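Local coordinates for putative iron-uptake ABC transport system,periplasmic iron-binding protein (Campylobacter jejuni, PDB 3E13) that binds ferric iron and probably delivers it in the periplasm to an ABC transporter for iron uptake, at residues R10-F22 and F256-N270. Numbering follows the deposited sequence.
Sequences RHYNADFEIIKKF and FMLSPEIQKILTDSN. With FE (Fe (III) ion), chain B.
Tyr12 OH is gripped by the iron at 1.9 Å and by a hydrogen bond from Arg102, while the Asn270 amide sits over the ring that carries it: Asn270 ND2 lies 3.4 Å above the centre of the Tyr12 ring, with amide and ring planes 66° apart, and its N-H bonds to Glu272. His11, Tyr143, Tyr199 and Tyr200 complete the metal site. The far face of the Tyr12 ring has His11 CG over its rim. Asn270 OD1 accepts a hydrogen bond from a water, O to OD1 2.6 Å, and that water accepts from Ala14 N, linking the Asn270 side chain to the backbone of Ala14. At the edge of the ring, Arg10 NE lies in its plane, with a face of the guanidinium turned to Tyr12 CD1. Arg10 NE and NH2 donate in the guanidinium plane to Asp15 OD1 and OD2, each carboxylate oxygen being met on its syn lone pair. NH2 also pairs with Glu272 and lies near Leu266 CD2.

Further along, helices 14-22 and 260-268 run antiparallel at 167°, their axes 10.3 Å apart. Ile18 is the knob in a hole made by Met257, Ile262, Ile265 and Leu266: CG2 points at Met257 SD, and CD1 reaches Leu266 CD2. Lys21 fills the next hole, its chain bent at chi3 (102°) and chi4 so that the methylenes pass Ile265 CD1 and NZ comes 3.1 Å from Glu261 OE2, a salt bridge backed by a water shared with Glu261 OE1. At the far end Phe22 turns its edge to the face of Phe256, ring centroids 5.3 Å apart.

Across this interface, apolar knobs-into-holes packing is flanked by a charged pair at one side and a water-bridged amide near the metal; the Asn270 amide and Arg10 probably help fix the orientation of the Tyr12 ring that carries the iron-binding oxygen.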
loop_
_atom_site.group_PDB
_atom_site.type_symbol
_atom_site.label_atom_id
_atom_site.label_comp_id
_atom_site.label_asym_id
_atom_site.label_seq_id
_atom_site.Cartn_x
_atom_site.Cartn_y
_atom_site.Cartn_z
ATOM N N ARG A 10 5.068 -7.404 -1.491
ATOM C CA ARG A 10 4.643 -6.812 -2.757
ATOM C C ARG A 10 4.084 -7.937 -3.658
ATOM O O ARG A 10 4.201 -9.138 -3.330
ATOM C CB ARG A 10 5.776 -6.021 -3.409
ATOM C CG ARG A 10 5.976 -4.682 -2.748
ATOM C CD ARG A 10 7.125 -3.875 -3.316
ATOM N NE ARG A 10 7.002 -3.576 -4.739
ATOM C CZ ARG A 10 6.427 -2.434 -5.251
ATOM N NH1 ARG A 10 5.904 -1.490 -4.465
ATOM N NH2 ARG A 10 6.428 -2.261 -6.578
ATOM N N HIS A 11 3.413 -7.579 -4.736
ATOM C CA HIS A 11 2.671 -8.546 -5.525
ATOM C C HIS A 11 2.501 -8.035 -6.957
ATOM O O HIS A 11 1.377 -7.984 -7.493
ATOM C CB HIS A 11 1.318 -8.811 -4.821
ATOM C CG HIS A 11 0.730 -7.579 -4.187
ATOM N ND1 HIS A 11 0.952 -7.240 -2.868
ATOM C CD2 HIS A 11 -0.036 -6.581 -4.708
ATOM C CE1 HIS A 11 0.346 -6.079 -2.612
ATOM N NE2 HIS A 11 -0.279 -5.675 -3.710
ATOM N N TYR A 12 3.642 -7.661 -7.546
ATOM C CA TYR A 12 3.676 -6.947 -8.818
ATOM C C TYR A 12 4.673 -7.539 -9.791
ATOM O O TYR A 12 5.808 -7.868 -9.429
ATOM C CB TYR A 12 4.050 -5.487 -8.582
ATOM C CG TYR A 12 3.221 -4.827 -7.505
ATOM C CD1 TYR A 12 3.807 -4.427 -6.298
ATOM C CD2 TYR A 12 1.858 -4.703 -7.621
ATOM C CE1 TYR A 12 3.084 -3.858 -5.287
ATOM C CE2 TYR A 12 1.127 -4.146 -6.609
ATOM C CZ TYR A 12 1.708 -3.706 -5.457
ATOM O OH TYR A 12 0.883 -3.168 -4.490
ATOM N N ASN A 13 4.240 -7.647 -11.037
ATOM C CA ASN A 13 5.120 -8.085 -12.107
ATOM C C ASN A 13 6.278 -7.155 -12.342
ATOM O O ASN A 13 7.367 -7.580 -12.692
ATOM C CB ASN A 13 4.318 -8.222 -13.381
ATOM C CG ASN A 13 3.923 -9.601 -13.629
ATOM O OD1 ASN A 13 3.633 -10.358 -12.680
ATOM N ND2 ASN A 13 3.971 -10.003 -14.888
ATOM N N ALA A 14 6.081 -5.857 -12.119
ATOM C CA ALA A 14 7.155 -4.893 -12.307
ATOM C C ALA A 14 8.382 -5.163 -11.467
ATOM O O ALA A 14 9.515 -4.863 -11.844
ATOM C CB ALA A 14 6.661 -3.452 -12.045
ATOM N N ASP A 15 8.195 -5.771 -10.306
ATOM C CA ASP A 15 9.304 -6.051 -9.423
ATOM C C ASP A 15 10.307 -7.026 -10.033
ATOM O O ASP A 15 11.504 -6.940 -9.713
ATOM C CB ASP A 15 8.765 -6.619 -8.123
ATOM C CG ASP A 15 8.032 -5.579 -7.336
ATOM O OD1 ASP A 15 7.722 -5.816 -6.141
ATOM O OD2 ASP A 15 7.846 -4.451 -7.808
ATOM N N PHE A 16 9.811 -7.953 -10.839
ATOM C CA PHE A 16 10.700 -8.949 -11.479
ATOM C C PHE A 16 11.729 -8.271 -12.356
ATOM O O PHE A 16 12.928 -8.639 -12.319
ATOM C CB PHE A 16 9.933 -9.958 -12.285
ATOM C CG PHE A 16 8.996 -10.828 -11.473
ATOM C CD1 PHE A 16 7.711 -11.109 -11.958
ATOM C CD2 PHE A 16 9.395 -11.400 -10.282
ATOM C CE1 PHE A 16 6.831 -11.918 -11.235
ATOM C CE2 PHE A 16 8.507 -12.212 -9.534
ATOM C CZ PHE A 16 7.237 -12.473 -10.029
ATOM N N GLU A 17 11.291 -7.260 -13.107
ATOM C CA GLU A 17 12.185 -6.474 -13.953
ATOM C C GLU A 17 13.242 -5.773 -13.084
ATOM O O GLU A 17 14.447 -5.702 -13.445
ATOM C CB GLU A 17 11.434 -5.426 -14.805
ATOM C CG GLU A 17 12.386 -4.410 -15.473
ATOM C CD GLU A 17 11.783 -3.338 -16.408
ATOM O OE1 GLU A 17 10.614 -2.963 -16.272
ATOM O OE2 GLU A 17 12.536 -2.846 -17.289
ATOM N N ILE A 18 12.785 -5.177 -11.976
ATOM C CA ILE A 18 13.684 -4.436 -11.091
ATOM C C ILE A 18 14.759 -5.351 -10.540
ATOM O O ILE A 18 15.919 -5.000 -10.491
ATOM C CB ILE A 18 12.858 -3.722 -9.951
ATOM C CG1 ILE A 18 11.963 -2.648 -10.598
ATOM C CG2 ILE A 18 13.753 -3.269 -8.836
ATOM C CD1 ILE A 18 10.994 -2.001 -9.670
ATOM N N ILE A 19 14.367 -6.557 -10.160
ATOM C CA ILE A 19 15.280 -7.475 -9.558
ATOM C C ILE A 19 16.312 -7.926 -10.599
ATOM O O ILE A 19 17.490 -7.994 -10.298
ATOM C CB ILE A 19 14.505 -8.647 -8.905
ATOM C CG1 ILE A 19 13.844 -8.152 -7.579
ATOM C CG2 ILE A 19 15.438 -9.831 -8.690
ATOM C CD1 ILE A 19 12.720 -9.035 -7.107
ATOM N N LYS A 20 15.873 -8.179 -11.820
ATOM C CA LYS A 20 16.777 -8.562 -12.911
ATOM C C LYS A 20 17.784 -7.485 -13.159
ATOM O O LYS A 20 18.998 -7.756 -13.295
ATOM C CB LYS A 20 15.982 -8.805 -14.191
ATOM C CG LYS A 20 15.359 -10.161 -14.297
ATOM C CD LYS A 20 15.037 -10.461 -15.782
ATOM C CE LYS A 20 13.601 -10.932 -15.970
ATOM N NZ LYS A 20 13.433 -11.513 -17.328
ATOM N N LYS A 21 17.328 -6.243 -13.126
ATOM C CA LYS A 21 18.257 -5.142 -13.283
ATOM C C LYS A 21 19.287 -5.085 -12.167
ATOM O O LYS A 21 20.439 -4.781 -12.444
ATOM C CB LYS A 21 17.522 -3.840 -13.432
ATOM C CG LYS A 21 16.825 -3.743 -14.763
ATOM C CD LYS A 21 15.983 -2.523 -14.828
ATOM C CE LYS A 21 16.635 -1.473 -15.599
ATOM N NZ LYS A 21 16.900 -1.847 -17.067
ATOM N N PHE A 22 18.904 -5.398 -10.924
ATOM C CA PHE A 22 19.878 -5.429 -9.836
ATOM C C PHE A 22 20.930 -6.528 -10.059
ATOM O O PHE A 22 22.147 -6.326 -9.820
ATOM C CB PHE A 22 19.134 -5.645 -8.499
ATOM C CG PHE A 22 20.022 -5.654 -7.294
ATOM C CD1 PHE A 22 20.542 -4.478 -6.801
ATOM C CD2 PHE A 22 20.379 -6.858 -6.687
ATOM C CE1 PHE A 22 21.385 -4.465 -5.726
ATOM C CE2 PHE A 22 21.208 -6.866 -5.596
ATOM C CZ PHE A 22 21.698 -5.699 -5.109
ATOM N N PHE A 256 19.497 0.849 -4.385
ATOM C CA PHE A 256 19.103 0.640 -5.767
ATOM C C PHE A 256 17.598 0.943 -5.955
ATOM O O PHE A 256 17.182 1.504 -6.972
ATOM C CB PHE A 256 19.441 -0.807 -6.138
ATOM C CG PHE A 256 19.191 -1.159 -7.573
ATOM C CD1 PHE A 256 20.024 -0.677 -8.575
ATOM C CD2 PHE A 256 18.132 -1.985 -7.928
ATOM C CE1 PHE A 256 19.823 -1.038 -9.920
ATOM C CE2 PHE A 256 17.926 -2.328 -9.295
ATOM C CZ PHE A 256 18.775 -1.828 -10.260
ATOM N N MET A 257 16.777 0.613 -4.966
ATOM C CA MET A 257 15.339 0.876 -5.061
ATOM C C MET A 257 15.022 2.376 -5.109
ATOM O O MET A 257 13.969 2.743 -5.622
ATOM C CB MET A 257 14.589 0.259 -3.900
ATOM C CG MET A 257 14.514 -1.287 -3.899
ATOM S SD MET A 257 13.963 -1.999 -5.413
ATOM C CE MET A 257 12.364 -1.286 -5.515
ATOM N N LEU A 258 15.920 3.224 -4.631
ATOM C CA LEU A 258 15.735 4.688 -4.703
ATOM C C LEU A 258 16.507 5.312 -5.842
ATOM O O LEU A 258 16.578 6.542 -5.926
ATOM C CB LEU A 258 16.066 5.354 -3.345
ATOM C CG LEU A 258 14.937 5.511 -2.338
ATOM C CD1 LEU A 258 13.893 6.501 -2.810
ATOM C CD2 LEU A 258 14.345 4.148 -2.003
ATOM N N SER A 259 17.123 4.496 -6.694
ATOM C CA SER A 259 17.884 5.044 -7.839
ATOM C C SER A 259 16.939 5.623 -8.886
ATOM O O SER A 259 15.785 5.279 -8.946
ATOM C CB SER A 259 18.770 3.964 -8.442
ATOM O OG SER A 259 18.058 2.926 -9.058
ATOM N N PRO A 260 17.433 6.568 -9.688
ATOM C CA PRO A 260 16.609 7.199 -10.718
ATOM C C PRO A 260 15.876 6.261 -11.632
ATOM O O PRO A 260 14.655 6.458 -11.823
ATOM C CB PRO A 260 17.627 8.061 -11.471
ATOM C CG PRO A 260 18.666 8.387 -10.427
ATOM C CD PRO A 260 18.786 7.144 -9.584
ATOM N N GLU A 261 16.558 5.237 -12.158
ATOM C CA GLU A 261 15.945 4.319 -13.094
ATOM C C GLU A 261 14.842 3.489 -12.462
ATOM O O GLU A 261 13.807 3.284 -13.072
ATOM C CB GLU A 261 16.971 3.399 -13.806
ATOM C CG GLU A 261 16.301 2.484 -14.822
ATOM C CD GLU A 261 17.221 1.654 -15.697
ATOM O OE1 GLU A 261 18.401 1.482 -15.356
ATOM O OE2 GLU A 261 16.719 1.205 -16.775
ATOM N N ILE A 262 15.052 3.083 -11.214
ATOM C CA ILE A 262 14.114 2.190 -10.577
ATOM C C ILE A 262 12.877 2.969 -10.106
ATOM O O ILE A 262 11.745 2.479 -10.229
ATOM C CB ILE A 262 14.801 1.443 -9.441
ATOM C CG1 ILE A 262 15.972 0.637 -9.990
ATOM C CG2 ILE A 262 13.830 0.553 -8.710
ATOM C CD1 ILE A 262 15.576 -0.423 -11.097
ATOM N N GLN A 263 13.083 4.185 -9.603
ATOM C CA GLN A 263 11.960 5.023 -9.236
ATOM C C GLN A 263 11.113 5.351 -10.453
ATOM O O GLN A 263 9.890 5.402 -10.381
ATOM C CB GLN A 263 12.441 6.273 -8.515
ATOM C CG GLN A 263 13.030 5.948 -7.156
ATOM C CD GLN A 263 11.976 5.890 -6.103
ATOM O OE1 GLN A 263 11.242 6.850 -5.908
ATOM N NE2 GLN A 263 11.844 4.742 -5.466
ATOM N N LYS A 264 11.770 5.553 -11.603
ATOM C CA LYS A 264 11.029 5.760 -12.845
ATOM C C LYS A 264 10.206 4.507 -13.257
ATOM O O LYS A 264 9.055 4.632 -13.670
ATOM C CB LYS A 264 11.952 6.236 -13.976
ATOM C CG LYS A 264 11.122 6.748 -15.206
ATOM C CD LYS A 264 9.980 7.712 -14.843
ATOM C CE LYS A 264 9.575 8.642 -15.993
ATOM N NZ LYS A 264 8.171 9.035 -15.904
ATOM N N ILE A 265 10.758 3.317 -13.118
ATOM C CA ILE A 265 10.004 2.105 -13.427
ATOM C C ILE A 265 8.800 1.971 -12.496
ATOM O O ILE A 265 7.716 1.561 -12.896
ATOM C CB ILE A 265 10.908 0.879 -13.326
ATOM C CG1 ILE A 265 11.942 0.900 -14.472
ATOM C CG2 ILE A 265 10.075 -0.435 -13.249
ATOM C CD1 ILE A 265 12.910 -0.220 -14.361
ATOM N N LEU A 266 8.991 2.304 -11.233
ATOM C CA LEU A 266 7.896 2.173 -10.269
ATOM C C LEU A 266 6.702 3.038 -10.651
ATOM O O LEU A 266 5.567 2.620 -10.441
ATOM C CB LEU A 266 8.396 2.474 -8.878
ATOM C CG LEU A 266 9.295 1.369 -8.253
ATOM C CD1 LEU A 266 10.131 1.908 -7.117
ATOM C CD2 LEU A 266 8.482 0.199 -7.815
ATOM N N THR A 267 6.933 4.227 -11.232
ATOM C CA THR A 267 5.795 5.013 -11.698
ATOM C C THR A 267 5.355 4.656 -13.133
ATOM O O THR A 267 4.156 4.619 -13.426
ATOM C CB THR A 267 6.053 6.520 -11.474
ATOM O OG1 THR A 267 4.857 7.262 -11.708
ATOM C CG2 THR A 267 7.082 7.113 -12.434
ATOM N N ASP A 268 6.308 4.341 -14.005
ATOM C CA ASP A 268 5.991 4.044 -15.391
ATOM C C ASP A 268 5.346 2.669 -15.621
ATOM O O ASP A 268 4.487 2.525 -16.523
ATOM C CB ASP A 268 7.205 4.170 -16.275
ATOM C CG ASP A 268 7.559 5.611 -16.588
ATOM O OD1 ASP A 268 7.009 6.624 -16.024
ATOM O OD2 ASP A 268 8.486 5.807 -17.396
ATOM N N SER A 269 5.808 1.686 -14.866
ATOM C CA SER A 269 5.393 0.313 -15.024
ATOM C C SER A 269 4.451 -0.189 -13.919
ATOM O O SER A 269 3.692 -1.112 -14.179
ATOM C CB SER A 269 6.614 -0.614 -15.142
ATOM O OG SER A 269 7.314 -0.301 -16.363
ATOM N N ASN A 270 4.491 0.424 -12.744
ATOM C CA ASN A 270 3.596 0.048 -11.649
ATOM C C ASN A 270 2.630 1.116 -11.199
ATOM O O ASN A 270 1.800 0.848 -10.339
ATOM C CB ASN A 270 4.361 -0.546 -10.446
ATOM C CG ASN A 270 3.579 -1.657 -9.772
ATOM O OD1 ASN A 270 3.113 -2.579 -10.468
ATOM N ND2 ASN A 270 3.419 -1.575 -8.454
HETATM FE FE FE B . -0.915 -3.577 -3.876
HETATM O O HOH W 1 3.553 -4.575 -12.067
HETATM O O HOH W 2 19.456 -0.633 -16.808
#